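FdhC (Acinetobacter nosocomialis, PDB 5KTC) transfers a 3-hydroxybutanoyl group from its coenzyme A thioester to the 3-amino group of a dTDP-linked dideoxygalactose, as a sugar N-acyltransferase of the GNAT superfamily. Local coordinates at residues Thr26-Asp31 with Ser38-Asp43; Ser71-Pro76 with Asn100-Lys105; Lys138-His143 with Ile158-Pro163. One frame throughout, in Å; residues are numbered along the deposited sequence. Where two conformers were deposited one is given.

Contact 1. Residues Thr26-Asp31 with Ser38-Asp43. With FUH ([[(2~{R},3~{S},5~{R})-5-[5-methyl-2,4-bis(oxidanylidene)pyrimidin-1-yl]-3-oxidanyl-oxolan-2-yl]methoxy-oxidanyl-phosphoryl] [(2~{R},3~{R},4~{S},5~{R},6~{R})-6-methyl-3,5-bis(oxidanyl)-4-[[(3~{R})-3-oxidanylbutanoyl]amino]oxan-2-yl] hydrogen phosphate), chain C.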
loop_
_atom_site.group_PDB
_atom_site.type_symbol
_atom_site.label_atom_id
_atom_site.label_comp_id
_atom_site.label_asym_id
_atom_site.label_seq_id
_atom_site.Cartn_x
_atom_site.Cartn_y
_atom_site.Cartn_z
ATOM N N THR A 26 14.883 1.179 9.601
ATOM C CA THR A 26 14.346 1.404 10.917
ATOM C C THR A 26 12.939 0.929 11.064
ATOM O O THR A 26 12.623 0.309 12.043
ATOM C CB THR A 26 14.494 2.875 11.308
ATOM O OG1 THR A 26 15.889 3.183 11.367
ATOM C CG2 THR A 26 13.867 3.155 12.663
ATOM N N LEU A 27 12.098 1.214 10.073
ATOM C CA LEU A 27 10.716 0.806 10.119
ATOM C C LEU A 27 10.588 -0.722 10.171
ATOM O O LEU A 27 9.891 -1.246 11.032
ATOM C CB LEU A 27 9.990 1.334 8.881
ATOM C CG LEU A 27 8.500 1.142 8.736
ATOM C CD1 LEU A 27 7.771 1.992 9.768
ATOM C CD2 LEU A 27 8.113 1.530 7.272
ATOM N N ARG A 28 11.288 -1.387 9.237
ATOM C CA ARG A 28 11.182 -2.847 9.039
ATOM C C ARG A 28 11.800 -3.661 10.201
ATOM O O ARG A 28 11.401 -4.808 10.430
ATOM C CB ARG A 28 11.827 -3.209 7.734
ATOM C CG ARG A 28 10.978 -2.800 6.517
ATOM C CD ARG A 28 11.597 -3.340 5.238
ATOM N NE ARG A 28 11.383 -4.792 5.162
ATOM C CZ ARG A 28 10.354 -5.413 4.587
ATOM N NH1 ARG A 28 9.369 -4.741 3.960
ATOM N NH2 ARG A 28 10.268 -6.752 4.692
ATOM N N ASN A 29 12.715 -3.044 10.964
ATOM C CA ASN A 29 13.349 -3.679 12.112
ATOM C C ASN A 29 12.731 -3.256 13.433
ATOM O O ASN A 29 13.275 -3.557 14.511
ATOM C CB ASN A 29 14.855 -3.419 12.061
ATOM C CG ASN A 29 15.548 -4.246 10.979
ATOM O OD1 ASN A 29 15.855 -5.399 11.197
ATOM N ND2 ASN A 29 15.772 -3.680 9.821
ATOM N N ASN A 30 11.630 -2.521 13.362
ATOM C CA ASN A 30 10.818 -2.212 14.498
ATOM C C ASN A 30 10.040 -3.472 14.865
ATOM O O ASN A 30 9.119 -3.887 14.129
ATOM C CB ASN A 30 9.882 -1.038 14.164
ATOM C CG ASN A 30 9.143 -0.478 15.376
ATOM O OD1 ASN A 30 8.891 -1.175 16.346
ATOM N ND2 ASN A 30 8.701 0.745 15.267
ATOM N N ASP A 31 10.362 -4.065 16.020
ATOM C CA ASP A 31 9.691 -5.282 16.452
ATOM C C ASP A 31 8.258 -5.072 16.827
ATOM O O ASP A 31 7.563 -6.015 16.975
ATOM C CB ASP A 31 10.473 -6.015 17.583
ATOM C CG ASP A 31 11.872 -6.516 17.106
ATOM O OD1 ASP A 31 12.055 -6.903 15.908
ATOM O OD2 ASP A 31 12.807 -6.492 17.942
ATOM N N SER A 38 8.327 -9.849 6.169
ATOM C CA SER A 38 9.583 -10.572 5.966
ATOM C C SER A 38 10.751 -9.931 6.704
ATOM O O SER A 38 10.892 -8.713 6.715
ATOM C CB SER A 38 9.966 -10.659 4.486
ATOM O OG SER A 38 9.053 -11.423 3.694
ATOM N N LYS A 39 11.607 -10.741 7.343
ATOM C CA LYS A 39 12.892 -10.229 7.863
ATOM C C LYS A 39 13.651 -9.510 6.792
ATOM O O LYS A 39 13.718 -9.951 5.661
ATOM C CB LYS A 39 13.838 -11.380 8.258
ATOM C CG LYS A 39 13.330 -12.273 9.315
ATOM C CD LYS A 39 14.382 -13.326 9.651
ATOM C CE LYS A 39 13.917 -14.030 10.910
ATOM N NZ LYS A 39 14.950 -14.897 11.506
ATOM N N SER A 40 14.287 -8.426 7.155
ATOM C CA SER A 40 15.174 -7.746 6.230
ATOM C C SER A 40 16.307 -7.044 6.944
ATOM O O SER A 40 16.224 -6.782 8.149
ATOM C CB SER A 40 14.371 -6.705 5.410
ATOM O OG SER A 40 13.866 -5.658 6.243
ATOM N N THR A 41 17.327 -6.689 6.157
ATOM C CA THR A 41 18.522 -6.084 6.682
ATOM C C THR A 41 18.261 -4.853 7.549
ATOM O O THR A 41 17.360 -4.030 7.245
ATOM C CB THR A 41 19.503 -5.721 5.552
ATOM O OG1 THR A 41 20.731 -5.297 6.158
ATOM C CG2 THR A 41 18.995 -4.550 4.647
ATOM N N GLY A 42 19.034 -4.748 8.638
ATOM C CA GLY A 42 19.164 -3.540 9.427
ATOM C C GLY A 42 20.386 -2.724 8.980
ATOM O O GLY A 42 20.720 -1.719 9.611
ATOM N N ASP A 43 21.060 -3.136 7.903
ATOM C CA ASP A 43 22.224 -2.429 7.437
ATOM C C ASP A 43 21.805 -1.425 6.339
ATOM O O ASP A 43 21.342 -1.803 5.252
ATOM C CB ASP A 43 23.289 -3.402 6.926
ATOM C CG ASP A 43 24.422 -2.697 6.257
ATOM O OD1 ASP A 43 25.068 -1.869 6.899
ATOM O OD2 ASP A 43 24.629 -2.915 5.062
HETATM O O1 FUH C . 1.740 -6.316 3.072
HETATM C C1 FUH C . 1.165 -7.317 2.658
HETATM C C2 FUH C . -0.207 -7.282 2.070
HETATM C C3 FUH C . -1.006 -6.095 2.541
HETATM O O2 FUH C . -1.760 -6.407 3.740
HETATM C C4 FUH C . -2.023 -5.691 1.504
HETATM N N1 FUH C . 1.769 -8.572 2.668
HETATM C C5 FUH C . 3.213 -8.691 2.899
HETATM C C6 FUH C . 3.529 -9.818 3.900
HETATM O O3 FUH C . 2.977 -10.964 3.408
HETATM C C7 FUH C . 5.004 -10.123 4.027
HETATM C C8 FUH C . 5.328 -11.427 4.793
HETATM O O4 FUH C . 5.604 -10.257 2.727
HETATM C C9 FUH C . 3.910 -8.973 1.580
HETATM O O5 FUH C . 3.824 -7.859 0.678
HETATM C C10 FUH C . 5.354 -9.177 1.811
HETATM O O6 FUH C . 5.873 -7.965 2.336
HETATM P P1 FUH C . 7.415 -7.691 2.434
HETATM O O7 FUH C . 8.029 -8.309 3.635
HETATM O O8 FUH C . 7.504 -6.166 2.489
HETATM O O9 FUH C . 8.145 -7.998 1.054
HETATM P P2 FUH C . 8.713 -9.355 0.424
HETATM O O10 FUH C . 8.157 -9.457 -0.954
HETATM O O11 FUH C . 8.292 -10.483 1.356
HETATM O O12 FUH C . 10.245 -9.008 0.445
HETATM C C11 FUH C . 11.137 -9.667 -0.459
HETATM C C12 FUH C . 12.501 -9.712 0.182
HETATM C C13 FUH C . 12.482 -10.167 1.657
HETATM O O13 FUH C . 13.652 -10.931 1.999
HETATM C C14 FUH C . 12.578 -8.879 2.463
HETATM C C15 FUH C . 13.395 -8.014 1.536
HETATM O O14 FUH C . 13.085 -8.405 0.174
HETATM N N2 FUH C . 13.089 -6.566 1.538
HETATM C C16 FUH C . 11.882 -6.102 1.108
HETATM C C17 FUH C . 11.639 -4.729 1.056
HETATM C C18 FUH C . 10.320 -4.164 0.571
HETATM C C19 FUH C . 12.684 -3.863 1.502
HETATM O O15 FUH C . 12.518 -2.577 1.422
HETATM N N3 FUH C . 13.862 -4.347 1.920
HETATM C C20 FUH C . 14.060 -5.669 1.891
HETATM O O16 FUH C . 15.214 -6.142 2.330
HETATM O O HOH W 1 10.874 -7.342 9.443
#

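Contact 2. Residues Ser71-Pro76 with Asn100-Lys105. With COA (coenzyme A), chain D.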
loop_
_atom_site.group_PDB
_atom_site.type_symbol
_atom_site.label_atom_id
_atom_site.label_comp_id
_atom_site.label_asym_id
_atom_site.label_seq_id
_atom_site.Cartn_x
_atom_site.Cartn_y
_atom_site.Cartn_z
ATOM N N SER A 71 0.652 14.529 5.568
ATOM C CA SER A 71 0.529 15.801 4.902
ATOM C C SER A 71 0.751 17.029 5.775
ATOM O O SER A 71 1.169 18.030 5.253
ATOM C CB SER A 71 -0.897 15.961 4.364
ATOM O OG SER A 71 -1.135 14.927 3.435
ATOM N N ASP A 72 0.385 16.964 7.042
ATOM C CA ASP A 72 0.367 18.157 7.911
ATOM C C ASP A 72 1.800 18.637 8.233
ATOM O O ASP A 72 2.036 19.855 8.275
ATOM C CB ASP A 72 -0.515 17.942 9.144
ATOM C CG ASP A 72 0.006 16.904 10.071
ATOM O OD1 ASP A 72 1.013 16.212 9.737
ATOM O OD2 ASP A 72 -0.618 16.711 11.133
ATOM N N ASP A 73 2.744 17.688 8.395
ATOM C CA ASP A 73 4.156 18.011 8.653
ATOM C C ASP A 73 5.175 17.401 7.698
ATOM O O ASP A 73 6.382 17.529 7.893
ATOM C CB ASP A 73 4.496 17.611 10.081
ATOM C CG ASP A 73 4.451 16.129 10.305
ATOM O OD1 ASP A 73 4.198 15.382 9.360
ATOM O OD2 ASP A 73 4.697 15.717 11.425
ATOM N N GLN A 74 4.699 16.776 6.643
ATOM C CA GLN A 74 5.580 16.192 5.641
ATOM C C GLN A 74 6.645 15.255 6.274
ATOM O O GLN A 74 7.836 15.301 5.915
ATOM C CB GLN A 74 6.196 17.289 4.725
ATOM C CG GLN A 74 5.139 18.135 4.010
ATOM C CD GLN A 74 4.800 19.370 4.827
ATOM O OE1 GLN A 74 5.699 20.125 5.183
ATOM N NE2 GLN A 74 3.543 19.556 5.195
ATOM N N SER A 75 6.190 14.405 7.180
ATOM C CA SER A 75 7.035 13.460 7.845
ATOM C C SER A 75 6.640 12.042 7.398
ATOM O O SER A 75 5.444 11.778 7.186
ATOM C CB SER A 75 6.939 13.636 9.366
ATOM O OG SER A 75 5.756 13.121 9.929
ATOM N N PRO A 76 7.626 11.130 7.311
ATOM C CA PRO A 76 7.387 9.797 6.781
ATOM C C PRO A 76 6.768 8.924 7.823
ATOM O O PRO A 76 7.169 8.972 8.988
ATOM C CB PRO A 76 8.778 9.333 6.400
ATOM C CG PRO A 76 9.679 9.988 7.386
ATOM C CD PRO A 76 9.067 11.345 7.583
ATOM N N ASN A 100 3.849 3.486 10.912
ATOM C CA ASN A 100 4.460 3.547 12.265
ATOM C C ASN A 100 3.554 4.343 13.192
ATOM O O ASN A 100 2.476 4.792 12.776
ATOM C CB ASN A 100 5.882 4.138 12.219
ATOM C CG ASN A 100 5.940 5.581 11.755
ATOM O OD1 ASN A 100 4.994 6.344 11.843
ATOM N ND2 ASN A 100 7.090 5.949 11.188
ATOM N N GLU A 101 3.994 4.530 14.437
ATOM C CA GLU A 101 3.248 5.308 15.454
ATOM C C GLU A 101 2.802 6.698 15.074
ATOM O O GLU A 101 1.807 7.165 15.585
ATOM C CB GLU A 101 4.129 5.492 16.706
ATOM C CG GLU A 101 3.604 4.824 17.953
ATOM C CD GLU A 101 4.554 5.015 19.144
ATOM O OE1 GLU A 101 5.692 5.525 18.930
ATOM O OE2 GLU A 101 4.167 4.664 20.288
ATOM N N HIS A 102 3.541 7.350 14.194
ATOM C CA HIS A 102 3.271 8.771 13.827
ATOM C C HIS A 102 2.262 8.864 12.705
ATOM O O HIS A 102 1.953 9.932 12.257
ATOM C CB HIS A 102 4.567 9.554 13.478
ATOM C CG HIS A 102 4.404 11.061 13.389
ATOM N ND1 HIS A 102 3.699 11.817 14.307
ATOM C CD2 HIS A 102 4.916 11.948 12.501
ATOM C CE1 HIS A 102 3.731 13.087 13.955
ATOM N NE2 HIS A 102 4.464 13.196 12.862
ATOM N N LYS A 103 1.691 7.737 12.294
ATOM C CA LYS A 103 0.701 7.701 11.261
ATOM C C LYS A 103 -0.508 8.563 11.656
ATOM O O LYS A 103 -0.838 8.679 12.837
ATOM C CB LYS A 103 0.219 6.226 11.017
ATOM C CG LYS A 103 -0.568 5.629 12.205
ATOM C CD LYS A 103 -0.935 4.174 12.069
ATOM C CE LYS A 103 -1.635 3.658 13.339
ATOM N NZ LYS A 103 -1.740 2.173 13.349
ATOM N N THR A 104 -1.175 9.115 10.677
ATOM C CA THR A 104 -2.469 9.699 10.925
ATOM C C THR A 104 -3.471 8.582 11.173
ATOM O O THR A 104 -3.219 7.407 10.828
ATOM C CB THR A 104 -2.976 10.527 9.753
ATOM O OG1 THR A 104 -2.914 9.729 8.595
ATOM C CG2 THR A 104 -2.121 11.755 9.508
ATOM N N LYS A 105 -4.589 8.947 11.794
ATOM C CA LYS A 105 -5.561 7.956 12.304
ATOM C C LYS A 105 -6.052 6.992 11.203
ATOM O O LYS A 105 -6.113 5.775 11.427
ATOM C CB LYS A 105 -6.775 8.652 12.879
ATOM C CG LYS A 105 -7.680 7.724 13.653
ATOM C CD LYS A 105 -8.681 8.562 14.444
ATOM C CE LYS A 105 -9.718 7.690 15.150
ATOM N NZ LYS A 105 -9.138 6.764 16.169
HETATM N N1A COA D . -13.943 2.140 6.764
HETATM C C2A COA D . -13.837 3.084 7.729
HETATM N N3A COA D . -12.880 3.061 8.660
HETATM C C4A COA D . -11.942 2.128 8.580
HETATM C C5A COA D . -11.973 1.090 7.520
HETATM C C6A COA D . -13.068 1.143 6.582
HETATM N N6A COA D . -13.191 0.251 5.603
HETATM N N7A COA D . -10.919 0.306 7.702
HETATM C C8A COA D . -10.267 0.772 8.788
HETATM N N9A COA D . -10.893 1.859 9.314
HETATM C C1B COA D . -10.464 2.660 10.482
HETATM C C2B COA D . -10.032 1.721 11.615
HETATM O O2B COA D . -11.126 1.293 12.443
HETATM C C3B COA D . -9.004 2.538 12.320
HETATM O O3B COA D . -9.699 3.505 13.115
HETATM P P3B COA D . -9.735 3.360 14.715
HETATM O O7A COA D . -8.597 4.303 15.125
HETATM O O8A COA D . -11.122 3.925 14.834
HETATM O O9A COA D . -9.521 1.905 15.051
HETATM C C4B COA D . -8.312 3.270 11.191
HETATM O O4B COA D . -9.290 3.415 10.148
HETATM C C5B COA D . -7.017 2.617 10.756
HETATM O O5B COA D . -7.254 1.285 10.355
HETATM P P1A COA D . -6.517 0.099 11.095
HETATM O O1A COA D . -7.142 -1.196 10.623
HETATM O O2A COA D . -6.217 0.353 12.547
HETATM O O3A COA D . -5.059 -0.007 10.401
HETATM P P2A COA D . -3.624 0.301 10.921
HETATM O O4A COA D . -3.401 1.746 11.280
HETATM O O5A COA D . -3.176 -0.704 11.967
HETATM O O6A COA D . -2.740 0.061 9.613
HETATM C CBP COA D . -1.177 -1.656 8.876
HETATM C CCP COA D . -2.647 -1.264 9.101
HETATM C CDP COA D . -1.177 -3.083 8.387
HETATM C CEP COA D . -0.535 -0.750 7.830
HETATM C CAP COA D . -0.411 -1.520 10.215
HETATM O OAP COA D . -1.249 -2.174 11.224
HETATM C C9P COA D . 0.963 -2.057 10.186
HETATM O O9P COA D . 1.978 -1.465 9.758
HETATM N N8P COA D . 1.058 -3.312 10.669
HETATM C C7P COA D . 2.305 -3.980 10.693
HETATM C C6P COA D . 2.864 -4.399 9.357
HETATM C C5P COA D . 1.943 -5.406 8.716
HETATM O O5P COA D . 1.574 -6.391 9.378
HETATM N N4P COA D . 1.554 -5.148 7.484
HETATM C C3P COA D . 0.555 -5.972 6.796
HETATM C C2P COA D . 1.139 -7.305 6.290
HETATM S S1P COA D . -0.233 -8.366 5.702
#

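Contact 3. Residues Lys138-His143 with Ile158-Pro163. With COA (coenzyme A), chain D.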
loop_
_atom_site.group_PDB
_atom_site.type_symbol
_atom_site.label_atom_id
_atom_site.label_comp_id
_atom_site.label_asym_id
_atom_site.label_seq_id
_atom_site.Cartn_x
_atom_site.Cartn_y
_atom_site.Cartn_z
ATOM N N LYS A 138 -6.509 -8.171 12.640
ATOM C CA LYS A 138 -7.063 -6.903 12.293
ATOM C C LYS A 138 -6.868 -6.564 10.772
ATOM O O LYS A 138 -7.602 -5.774 10.195
ATOM C CB LYS A 138 -6.395 -5.859 13.208
ATOM C CG LYS A 138 -7.102 -4.554 13.185
ATOM C CD LYS A 138 -6.681 -3.582 14.277
ATOM C CE LYS A 138 -7.492 -2.321 14.014
ATOM N NZ LYS A 138 -7.190 -1.190 14.925
ATOM N N VAL A 139 -5.829 -7.097 10.171
ATOM C CA VAL A 139 -5.519 -6.829 8.739
ATOM C C VAL A 139 -6.453 -7.659 7.850
ATOM O O VAL A 139 -6.964 -7.178 6.854
ATOM C CB VAL A 139 -4.009 -7.068 8.475
ATOM C CG1 VAL A 139 -3.636 -6.853 6.997
ATOM C CG2 VAL A 139 -3.215 -6.133 9.370
ATOM N N HIS A 140 -6.743 -8.900 8.264
ATOM C CA HIS A 140 -7.804 -9.669 7.613
ATOM C C HIS A 140 -9.076 -8.866 7.632
ATOM O O HIS A 140 -9.735 -8.677 6.604
ATOM C CB HIS A 140 -7.993 -11.053 8.257
ATOM C CG HIS A 140 -6.763 -11.914 8.191
ATOM N ND1 HIS A 140 -6.334 -12.484 7.019
ATOM C CD2 HIS A 140 -5.869 -12.281 9.124
ATOM C CE1 HIS A 140 -5.231 -13.184 7.228
ATOM N NE2 HIS A 140 -4.898 -13.034 8.493
ATOM N N SER A 141 -9.415 -8.352 8.804
ATOM C CA SER A 141 -10.671 -7.692 8.994
ATOM C C SER A 141 -10.770 -6.405 8.136
ATOM O O SER A 141 -11.804 -6.098 7.496
ATOM C CB SER A 141 -10.846 -7.458 10.503
ATOM O OG SER A 141 -11.977 -6.684 10.705
ATOM N N PHE A 142 -9.655 -5.685 8.062
ATOM C CA PHE A 142 -9.560 -4.529 7.210
ATOM C C PHE A 142 -9.881 -4.823 5.760
ATOM O O PHE A 142 -10.652 -4.127 5.150
ATOM C CB PHE A 142 -8.110 -3.941 7.262
ATOM C CG PHE A 142 -7.912 -2.731 6.407
ATOM C CD1 PHE A 142 -7.595 -2.834 5.051
ATOM C CD2 PHE A 142 -8.027 -1.446 6.966
ATOM C CE1 PHE A 142 -7.424 -1.689 4.276
ATOM C CE2 PHE A 142 -7.858 -0.322 6.198
ATOM C CZ PHE A 142 -7.556 -0.431 4.847
ATOM N N HIS A 143 -9.148 -5.766 5.199
ATOM C CA HIS A 143 -9.320 -6.151 3.784
ATOM C C HIS A 143 -10.720 -6.701 3.473
ATOM O O HIS A 143 -11.341 -6.284 2.480
ATOM C CB HIS A 143 -8.255 -7.157 3.322
ATOM C CG HIS A 143 -6.867 -6.587 3.296
ATOM N ND1 HIS A 143 -6.542 -5.480 2.551
ATOM C CD2 HIS A 143 -5.737 -6.957 3.934
ATOM C CE1 HIS A 143 -5.255 -5.219 2.699
ATOM N NE2 HIS A 143 -4.741 -6.100 3.538
ATOM N N ILE A 158 -3.537 -16.277 4.431
ATOM C CA ILE A 158 -4.731 -16.207 3.661
ATOM C C ILE A 158 -4.434 -15.352 2.428
ATOM O O ILE A 158 -3.734 -14.335 2.513
ATOM C CB ILE A 158 -5.893 -15.745 4.472
ATOM C CG1 ILE A 158 -6.152 -16.776 5.584
ATOM C CG2 ILE A 158 -7.159 -15.600 3.576
ATOM C CD1 ILE A 158 -7.045 -16.226 6.659
ATOM N N TYR A 159 -4.911 -15.845 1.259
ATOM C CA TYR A 159 -4.658 -15.231 -0.049
ATOM C C TYR A 159 -5.935 -14.548 -0.494
ATOM O O TYR A 159 -7.050 -15.121 -0.375
ATOM C CB TYR A 159 -4.265 -16.294 -1.065
ATOM C CG TYR A 159 -2.980 -16.870 -0.713
ATOM C CD1 TYR A 159 -1.822 -16.225 -1.059
ATOM C CD2 TYR A 159 -2.903 -18.012 0.103
ATOM C CE1 TYR A 159 -0.615 -16.670 -0.649
ATOM C CE2 TYR A 159 -1.685 -18.495 0.498
ATOM C CZ TYR A 159 -0.555 -17.853 0.133
ATOM O OH TYR A 159 0.720 -18.243 0.510
ATOM N N TYR A 160 -5.793 -13.311 -0.974
ATOM C CA TYR A 160 -6.936 -12.512 -1.351
ATOM C C TYR A 160 -6.790 -12.012 -2.766
ATOM O O TYR A 160 -5.683 -11.851 -3.256
ATOM C CB TYR A 160 -7.048 -11.273 -0.431
ATOM C CG TYR A 160 -7.358 -11.585 1.002
ATOM C CD1 TYR A 160 -6.349 -11.801 1.934
ATOM C CD2 TYR A 160 -8.672 -11.636 1.432
ATOM C CE1 TYR A 160 -6.671 -12.135 3.248
ATOM C CE2 TYR A 160 -8.983 -11.899 2.747
ATOM C CZ TYR A 160 -7.968 -12.151 3.644
ATOM O OH TYR A 160 -8.335 -12.433 4.928
ATOM N N ILE A 161 -7.925 -11.654 -3.346
ATOM C CA ILE A 161 -7.944 -10.799 -4.515
ATOM C C ILE A 161 -8.921 -9.622 -4.297
ATOM O O ILE A 161 -9.886 -9.687 -3.535
ATOM C CB ILE A 161 -8.268 -11.464 -5.871
ATOM C CG1 ILE A 161 -9.716 -11.717 -6.026
ATOM C CG2 ILE A 161 -7.474 -12.745 -6.099
ATOM C CD1 ILE A 161 -10.283 -12.604 -4.996
ATOM N N PHE A 162 -8.656 -8.545 -5.018
ATOM C CA PHE A 162 -9.484 -7.321 -4.890
ATOM C C PHE A 162 -9.802 -6.887 -6.335
ATOM O O PHE A 162 -8.916 -6.680 -7.122
ATOM C CB PHE A 162 -8.761 -6.265 -4.039
ATOM C CG PHE A 162 -9.632 -5.098 -3.685
ATOM C CD1 PHE A 162 -9.844 -4.081 -4.583
ATOM C CD2 PHE A 162 -10.279 -5.051 -2.460
ATOM C CE1 PHE A 162 -10.722 -3.054 -4.313
ATOM C CE2 PHE A 162 -11.155 -4.016 -2.192
ATOM C CZ PHE A 162 -11.356 -3.014 -3.112
ATOM N N PRO A 163 -11.064 -6.936 -6.731
ATOM C CA PRO A 163 -11.368 -6.681 -8.141
ATOM C C PRO A 163 -11.505 -5.182 -8.424
ATOM O O PRO A 163 -11.930 -4.435 -7.532
ATOM C CB PRO A 163 -12.741 -7.360 -8.322
ATOM C CG PRO A 163 -13.357 -7.222 -7.021
ATOM C CD PRO A 163 -12.233 -7.379 -5.996
HETATM N N1A COA D . -13.943 2.140 6.764
HETATM C C2A COA D . -13.837 3.084 7.729
HETATM N N3A COA D . -12.880 3.061 8.660
HETATM C C4A COA D . -11.942 2.128 8.580
HETATM C C5A COA D . -11.973 1.090 7.520
HETATM C C6A COA D . -13.068 1.143 6.582
HETATM N N6A COA D . -13.191 0.251 5.603
HETATM N N7A COA D . -10.919 0.306 7.702
HETATM C C8A COA D . -10.267 0.772 8.788
HETATM N N9A COA D . -10.893 1.859 9.314
HETATM C C1B COA D . -10.464 2.660 10.482
HETATM C C2B COA D . -10.032 1.721 11.615
HETATM O O2B COA D . -11.126 1.293 12.443
HETATM C C3B COA D . -9.004 2.538 12.320
HETATM O O3B COA D . -9.699 3.505 13.115
HETATM P P3B COA D . -9.735 3.360 14.715
HETATM O O7A COA D . -8.597 4.303 15.125
HETATM O O8A COA D . -11.122 3.925 14.834
HETATM O O9A COA D . -9.521 1.905 15.051
HETATM C C4B COA D . -8.312 3.270 11.191
HETATM O O4B COA D . -9.290 3.415 10.148
HETATM C C5B COA D . -7.017 2.617 10.756
HETATM O O5B COA D . -7.254 1.285 10.355
HETATM P P1A COA D . -6.517 0.099 11.095
HETATM O O1A COA D . -7.142 -1.196 10.623
HETATM O O2A COA D . -6.217 0.353 12.547
HETATM O O3A COA D . -5.059 -0.007 10.401
HETATM P P2A COA D . -3.624 0.301 10.921
HETATM O O4A COA D . -3.401 1.746 11.280
HETATM O O5A COA D . -3.176 -0.704 11.967
HETATM O O6A COA D . -2.740 0.061 9.613
HETATM C CBP COA D . -1.177 -1.656 8.876
HETATM C CCP COA D . -2.647 -1.264 9.101
HETATM C CDP COA D . -1.177 -3.083 8.387
HETATM C CEP COA D . -0.535 -0.750 7.830
HETATM C CAP COA D . -0.411 -1.520 10.215
HETATM O OAP COA D . -1.249 -2.174 11.224
HETATM C C9P COA D . 0.963 -2.057 10.186
HETATM O O9P COA D . 1.978 -1.465 9.758
HETATM N N8P COA D . 1.058 -3.312 10.669
HETATM C C7P COA D . 2.305 -3.980 10.693
HETATM C C6P COA D . 2.864 -4.399 9.357
HETATM C C5P COA D . 1.943 -5.406 8.716
HETATM O O5P COA D . 1.574 -6.391 9.378
HETATM N N4P COA D . 1.554 -5.148 7.484
HETATM C C3P COA D . 0.555 -5.972 6.796
HETATM C C2P COA D . 1.139 -7.305 6.290
HETATM S S1P COA D . -0.233 -8.366 5.702
#

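Contact 1. Residues Thr26-Asp31 with Ser38-Asp43
Arg28 and Ser40 meet through NE, which gives its hydrogen to Ser40 OG at 2.8 Å, with the hydroxyl lying 8° out of the guanidinium plane. A second bond runs from Arg28 NH2 to Ser38 O (2.9 Å), less straight at 133° and tilted from that plane. NH1 and the second hydrogen of NH2 reach the dTDP-sugar product. Arg28 NH1 bonds to O8 and Arg28 NH2 to O7, both on phosphorus P1 and both nearly linear, while the thymine ring carbon C17 lies 3.6 Å above one guanidinium face. Four bonds therefore fix the rotation of the group, which a bend of the chain at chi3 (73°) turns toward the diphosphate. Helix 21-28 ends here, and the loop leading to helix 44-59 folds back over that end, forming one wall of the nucleotide-sugar pocket of this GNAT-fold enzyme. Ser38 contributes twice, its backbone N to O7 and its OG to O11 at 2.6 Å. Further out, Asn29 ND2 is shared between Cys25 O of the helix and Thr41 O, the latter at 3.0 Å and approached from above the carbonyl plane. Thr41 OG1 accepts from Asp43 N in an ST turn, and a water donates to both Arg28 O and Ser38 O.

Contact 2. Residues Ser71-Pro76 with Asn100-Lys105
His102 reaches from a type I turn, Asn100 to Lys103, toward Asp73 in the hairpin loop that joins strands 63-70 and 75-86 of the GNAT sheet. The charge-assisted element, if the imidazole is protonated, is a His-carboxylate hydrogen bond, described for one of two conformers of His102: its NE2 donates to Asp73 OD2 at 2.9 Å. Asp73 OD2 accepts on its syn lone pair and lies 6° out of the imidazole plane, although carboxylate and ring planes are 48° apart. In this conformer CG is anti to the backbone N (chi1 -167°), and the ring extends outward from the turn to the carboxylate. Within the hairpin loop, Ser75 OG donates to Asp73 OD1 at 2.8 Å. A backbone bond, His102 N to Asn100 OD1, forms an Asx turn that braces the base of the histidine. Hydrogen bonds to coenzyme A point the other way: Lys103 NZ donates to pyrophosphate oxygen O4A and Lys105 NZ to the 3'-phosphate oxygen O7A, each at 2.7 Å. Van der Waals contact is slight; Asn100 ND2 lies 3.7 Å from Pro76 O.

Contact 3. Residues Lys138-His143 with Ile158-Pro163
His140 and Tyr160 cross at about a right angle, and the edge of the imidazole meets the phenol hydroxyl. Here His140 ND1 lies 2.9 Å from Tyr160 OH in a hydrogen bond (154°) whose own geometry leaves the donor open. ND1 is also close to the plane of the tyrosine ring, so the two groups meet edge-on without stacking. Ile158 approaches the same imidazole obliquely, its CD1 3.6 Å from His140 CE1. His140 CG is anti to the carbonyl carbon (chi1 -60°), which carries the ring from the flank of helix 137-146 to strand 157-163. This contact is part of the packing of that helix on the mixed sheet of the GNAT fold, where Phe130 lies beside Tyr160 and His143. His140 NE2 donates to Met133 O on strand 127-133, which would make ND1 the acceptor if the ring is neutral. Other helix residues face the ligands. Lys138 NZ binds coenzyme A O2A at 3.0 Å, Val139 CG2 lies 3.8 Å from the pantetheine methyl CDP, and His143 NE2 is hydrogen-bonded to O2, the 3-hydroxyl of the hydroxybutanoyl group.

How the contacts relate
From the N terminus, contact 1 closes first, a short loop between helix 21-28 and helix 44-59. Contact 2 follows, spanning strands 75-86 and 91-99 to join a hairpin loop to the turn before helix 107-122. Contact 3 closes last, linking helix 137-146 to strand 157-163 and closing over the chain that forms strand 149-153. All three are in series; none nests in or crosses another. Contacts 1 and 2 touch where Leu27 CD1 packs on Asn100 CB at 3.8 Å, whereas contact 3 stays apart, its nearest atoms about 7 Å from contact 2 and about 11 Å from contact 1. Contacts 2 and 3 share the sheet and coenzyme A; contacts 1 and 3 share the sugar product.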